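Local coordinates for protein putative aldolase (Bacteroides vulgatus ATCC 8482, PDB 3DXI) that is a putative aldolase of undescribed function, whose modelled domain folds as a parallel beta/alpha barrel of the TIM-barrel class related to HMGL-like proteins, at residues R224-L229 and I281-V286; E180-K183 and P188-F191. All blocks are in the same frame, centred on the assembly; numbering follows the deposited sequence.

Contact 1 (R224-L229 and I281-V286)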
loop_
_atom_site.group_PDB
_atom_site.type_symbol
_atom_site.label_atom_id
_atom_site.label_comp_id
_atom_site.label_asym_id
_atom_site.label_seq_id
_atom_site.Cartn_x
_atom_site.Cartn_y
_atom_site.Cartn_z
ATOM N N ARG A 224 6.322 11.304 -9.239
ATOM C CA ARG A 224 6.027 10.766 -10.561
ATOM C C ARG A 224 5.636 9.287 -10.507
ATOM O O ARG A 224 6.094 8.534 -9.638
ATOM C CB ARG A 224 7.220 10.976 -11.505
ATOM C CG ARG A 224 8.548 10.450 -10.989
ATOM C CD ARG A 224 9.665 10.696 -12.011
ATOM N NE ARG A 224 9.977 12.115 -12.200
ATOM C CZ ARG A 224 10.839 12.803 -11.453
ATOM N NH1 ARG A 224 11.483 12.205 -10.457
ATOM N NH2 ARG A 224 11.065 14.087 -11.706
ATOM N N GLY A 225 4.769 8.888 -11.433
ATOM C CA GLY A 225 4.320 7.508 -11.493
ATOM C C GLY A 225 3.559 7.037 -10.268
ATOM O O GLY A 225 2.571 7.656 -9.857
ATOM N N ALA A 226 4.028 5.935 -9.687
ATOM C CA ALA A 226 3.403 5.344 -8.508
ATOM C C ALA A 226 3.618 6.204 -7.268
ATOM O O ALA A 226 2.962 6.011 -6.247
ATOM C CB ALA A 226 3.947 3.940 -8.276
ATOM N N GLY A 227 4.554 7.140 -7.355
ATOM C CA GLY A 227 4.803 8.028 -6.236
ATOM C C GLY A 227 5.664 7.498 -5.110
ATOM O O GLY A 227 6.312 6.460 -5.238
ATOM N N ASN A 228 5.656 8.228 -3.999
ATOM C CA ASN A 228 6.450 7.886 -2.822
ATOM C C ASN A 228 5.604 7.403 -1.651
ATOM O O ASN A 228 4.384 7.272 -1.753
ATOM C CB ASN A 228 7.245 9.112 -2.358
ATOM C CG ASN A 228 8.106 9.699 -3.447
ATOM O OD1 ASN A 228 7.864 10.808 -3.918
ATOM N ND2 ASN A 228 9.120 8.963 -3.852
ATOM N N LEU A 229 6.268 7.119 -0.539
ATOM C CA LEU A 229 5.569 6.706 0.665
ATOM C C LEU A 229 4.743 7.921 1.069
ATOM O O LEU A 229 5.244 9.045 1.027
ATOM C CB LEU A 229 6.574 6.381 1.773
ATOM C CG LEU A 229 6.074 6.360 3.219
ATOM C CD1 LEU A 229 4.969 5.330 3.388
ATOM C CD2 LEU A 229 7.238 6.043 4.134
ATOM N N ILE A 281 12.017 -2.318 -13.562
ATOM C CA ILE A 281 12.034 -1.649 -14.852
ATOM C C ILE A 281 11.620 -0.215 -14.545
ATOM O O ILE A 281 10.654 0.006 -13.810
ATOM C CB ILE A 281 10.988 -2.236 -15.815
ATOM C CG1 ILE A 281 11.214 -3.734 -15.991
ATOM C CG2 ILE A 281 11.063 -1.531 -17.163
ATOM C CD1 ILE A 281 10.222 -4.379 -16.940
ATOM N N PRO A 282 12.352 0.780 -15.074
ATOM C CA PRO A 282 11.938 2.156 -14.779
ATOM C C PRO A 282 10.495 2.315 -15.248
ATOM O O PRO A 282 10.151 1.896 -16.359
ATOM C CB PRO A 282 12.933 2.996 -15.578
ATOM C CG PRO A 282 13.340 2.087 -16.701
ATOM C CD PRO A 282 13.490 0.757 -16.007
ATOM N N GLN A 283 9.649 2.899 -14.402
ATOM C CA GLN A 283 8.235 3.062 -14.735
ATOM C C GLN A 283 7.922 3.843 -16.009
ATOM O O GLN A 283 6.871 3.637 -16.617
ATOM C CB GLN A 283 7.455 3.659 -13.544
ATOM C CG GLN A 283 8.183 4.708 -12.719
ATOM C CD GLN A 283 7.351 5.210 -11.529
ATOM O OE1 GLN A 283 6.551 4.471 -10.950
ATOM N NE2 GLN A 283 7.557 6.472 -11.154
ATOM N N LYS A 284 8.816 4.729 -16.435
ATOM C CA LYS A 284 8.536 5.485 -17.653
ATOM C C LYS A 284 8.673 4.594 -18.880
ATOM O O LYS A 284 7.988 4.798 -19.881
ATOM C CB LYS A 284 9.462 6.692 -17.795
ATOM C CG LYS A 284 9.063 7.578 -18.965
ATOM C CD LYS A 284 9.910 8.834 -19.056
ATOM C CE LYS A 284 9.404 9.747 -20.168
ATOM N NZ LYS A 284 9.315 9.026 -21.471
ATOM N N GLU A 285 9.557 3.606 -18.799
ATOM C CA GLU A 285 9.751 2.684 -19.909
ATOM C C GLU A 285 8.455 1.896 -20.089
ATOM O O GLU A 285 7.863 1.886 -21.170
ATOM C CB GLU A 285 10.896 1.711 -19.607
ATOM C CG GLU A 285 11.824 1.462 -20.791
ATOM C CD GLU A 285 12.647 0.197 -20.645
ATOM O OE1 GLU A 285 13.089 -0.108 -19.519
ATOM O OE2 GLU A 285 12.861 -0.488 -21.667
ATOM N N VAL A 286 8.005 1.255 -19.013
ATOM C CA VAL A 286 6.795 0.442 -19.056
ATOM C C VAL A 286 5.519 1.180 -19.447
ATOM O O VAL A 286 4.779 0.707 -20.308
ATOM C CB VAL A 286 6.565 -0.289 -17.712
ATOM C CG1 VAL A 286 5.269 -1.088 -17.762
ATOM C CG2 VAL A 286 7.725 -1.230 -17.440
#
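The carbonyl oxygen Arg224 O is gripped by two donors that approach from opposite faces of its plane. One is Gln283 NE2, at 2.9 Å from Arg224 O; the other is Gly227 N, 3.1 Å from the same oxygen, whose bond closes the type II' beta turn running from Arg224 to Gly227. The side-chain donor stands above the carbonyl plane of Arg224 rather than on a lone pair, and the N-H...O angle of 145° makes the bond bent; the oxygen nonetheless lies close to the amide plane of Gln283. The second bond of the amide is much straighter: Ala226 N donates to Gln283 OE1 over 3.2 Å at 177°, tilted from the plane of the Gln283 carbonyl. One primary amide thus donates to the first turn residue and accepts from the third, bridging over Gly225, whose CA packs 3.4 Å from Gln283 NE2. Gly225 has no side chain on the side where that nitrogen settles. The turn lies in the loop leaving the C-terminal end of the last barrel strand, 214-217, and helix 283-290, well beyond that strand in the chain, reaches it from its first turn, the glutamine being extended beyond CG (chi2 -178°). Tyr273 of helix 271-278 touches both Ala226 and Gln283. The paired donor and acceptor fix the rotation of the Gln283 amide: its oxygen faces a backbone N-H and its nitrogen a backbone carbonyl, so the bonding itself supports the modelled orientation.

Contact 2 (E180-K183 and P188-F191); sequences EVRK and PVGF
One face of the Arg182 guanidinium lies against Val189, whose CB stands 4.1 Å above the plane and offset toward its rim; CG2 of the same valine lies over that face too, 3.5 Å from Arg182 NH1. Pro188 CA comes in obliquely at 4.4 Å from Arg182 NH1, a looser approach. The contact belongs to a beta-alpha-beta unit of the TIM barrel, in which helix 171-184 packs outside the parallel sheet and strand 189-192 follows it after a short loop. The arginine starts alongside the strand rather than facing it, and a bend at chi2 (-66°) turns the chain so that its flat end reaches Val189. The guanidinium's strongest polar partner lies outside the two segments: Arg182 NH2 forms a salt bridge with Asp213 OD2, and the same carboxylate oxygen accepts from Val189 N. Asp213 therefore ties the guanidinium to the start of the strand, while the valine supplies the apolar surface beneath it. Deeper in the interface, Val181 points at the strand; Val181 CA and Val189 CA, 8.1 Å apart, are the closest CA pair across the two segments. Phe160 and Met162 of the neighbouring strand 159-163 also touch Val181, and Leu178, about one turn earlier on the helix, packs on Val189, so the valines sit within a wider apolar layer between helix and sheet. Val189 CG2, anti to its own carbonyl carbon, is the branch shared by both helix residues: besides lying under the guanidinium, it meets Val181 CG1 at 3.8 Å.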
loop_
_atom_site.group_PDB
_atom_site.type_symbol
_atom_site.label_atom_id
_atom_site.label_comp_id
_atom_site.label_asym_id
_atom_site.label_seq_id
_atom_site.Cartn_x
_atom_site.Cartn_y
_atom_site.Cartn_z
ATOM N N GLU A 180 24.475 -3.979 5.394
ATOM C CA GLU A 180 25.663 -3.918 4.544
ATOM C C GLU A 180 26.295 -2.532 4.546
ATOM O O GLU A 180 27.505 -2.398 4.723
ATOM C CB GLU A 180 25.317 -4.319 3.107
ATOM C CG GLU A 180 25.255 -5.815 2.901
ATOM C CD GLU A 180 26.590 -6.470 3.164
ATOM O OE1 GLU A 180 27.532 -6.228 2.384
ATOM O OE2 GLU A 180 26.707 -7.215 4.155
ATOM N N VAL A 181 25.477 -1.506 4.346
ATOM C CA VAL A 181 25.960 -0.130 4.322
ATOM C C VAL A 181 26.666 0.217 5.638
ATOM O O VAL A 181 27.709 0.869 5.635
ATOM C CB VAL A 181 24.783 0.858 4.037
ATOM C CG1 VAL A 181 25.215 2.300 4.248
ATOM C CG2 VAL A 181 24.308 0.681 2.584
ATOM N N ARG A 182 26.110 -0.244 6.755
ATOM C CA ARG A 182 26.700 0.018 8.063
ATOM C C ARG A 182 28.100 -0.590 8.202
ATOM O O ARG A 182 28.878 -0.160 9.053
ATOM C CB ARG A 182 25.799 -0.530 9.174
ATOM C CG ARG A 182 24.406 0.093 9.247
ATOM C CD ARG A 182 24.459 1.551 9.639
ATOM N NE ARG A 182 23.170 2.007 10.149
ATOM C CZ ARG A 182 22.892 3.272 10.450
ATOM N NH1 ARG A 182 23.815 4.212 10.286
ATOM N NH2 ARG A 182 21.694 3.594 10.917
ATOM N N LYS A 183 28.417 -1.588 7.381
ATOM C CA LYS A 183 29.739 -2.223 7.430
ATOM C C LYS A 183 30.777 -1.409 6.671
ATOM O O LYS A 183 31.977 -1.541 6.918
ATOM C CB LYS A 183 29.718 -3.614 6.786
ATOM C CG LYS A 183 28.920 -4.683 7.496
ATOM C CD LYS A 183 29.027 -5.983 6.704
ATOM C CE LYS A 183 28.214 -7.097 7.329
ATOM N NZ LYS A 183 28.258 -8.323 6.487
ATOM N N PRO A 188 25.273 8.719 8.782
ATOM C CA PRO A 188 23.846 8.469 8.993
ATOM C C PRO A 188 23.261 7.887 7.702
ATOM O O PRO A 188 23.667 8.270 6.601
ATOM C CB PRO A 188 23.303 9.861 9.306
ATOM C CG PRO A 188 24.459 10.503 10.040
ATOM C CD PRO A 188 25.642 10.087 9.196
ATOM N N VAL A 189 22.329 6.952 7.829
ATOM C CA VAL A 189 21.728 6.341 6.648
ATOM C C VAL A 189 20.240 6.655 6.545
ATOM O O VAL A 189 19.550 6.795 7.559
ATOM C CB VAL A 189 21.917 4.804 6.659
ATOM C CG1 VAL A 189 21.323 4.189 5.400
ATOM C CG2 VAL A 189 23.406 4.466 6.775
ATOM N N GLY A 190 19.758 6.773 5.310
ATOM C CA GLY A 190 18.351 7.050 5.078
ATOM C C GLY A 190 17.752 6.122 4.035
ATOM O O GLY A 190 18.471 5.396 3.338
ATOM N N PHE A 191 16.427 6.148 3.927
ATOM C CA PHE A 191 15.706 5.327 2.965
ATOM C C PHE A 191 14.620 6.147 2.281
ATOM O O PHE A 191 13.876 6.889 2.934
ATOM C CB PHE A 191 15.045 4.134 3.659
ATOM C CG PHE A 191 14.183 3.301 2.739
ATOM C CD1 PHE A 191 14.761 2.540 1.713
ATOM C CD2 PHE A 191 12.793 3.293 2.881
ATOM C CE1 PHE A 191 13.970 1.785 0.844
ATOM C CE2 PHE A 191 11.985 2.540 2.018
ATOM C CZ PHE A 191 12.573 1.782 0.995
#

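How the contacts relate
Contact 2 closes before contact 1 opens along the chain, and their centres lie about 24 Å apart, with nearest atoms about 6 Å apart and no touch. Contact 2 lies in the barrel wall, joining helix 171-184 to strand 189-192 within a single beta-alpha-beta unit. Contact 1 instead links the loop between the last barrel strand, 214-217, and helix 231-241 to helix 283-290, one of the late helices. Strands 189-192 and 214-217 are parallel neighbours in the sheet; contact 2 lies at the start of the former, contact 1 beyond the C-terminal end of the latter. The two thus sit towards opposite ends of adjacent strands, one as local helix-on-strand packing, the other as a tie between parts far apart in sequence.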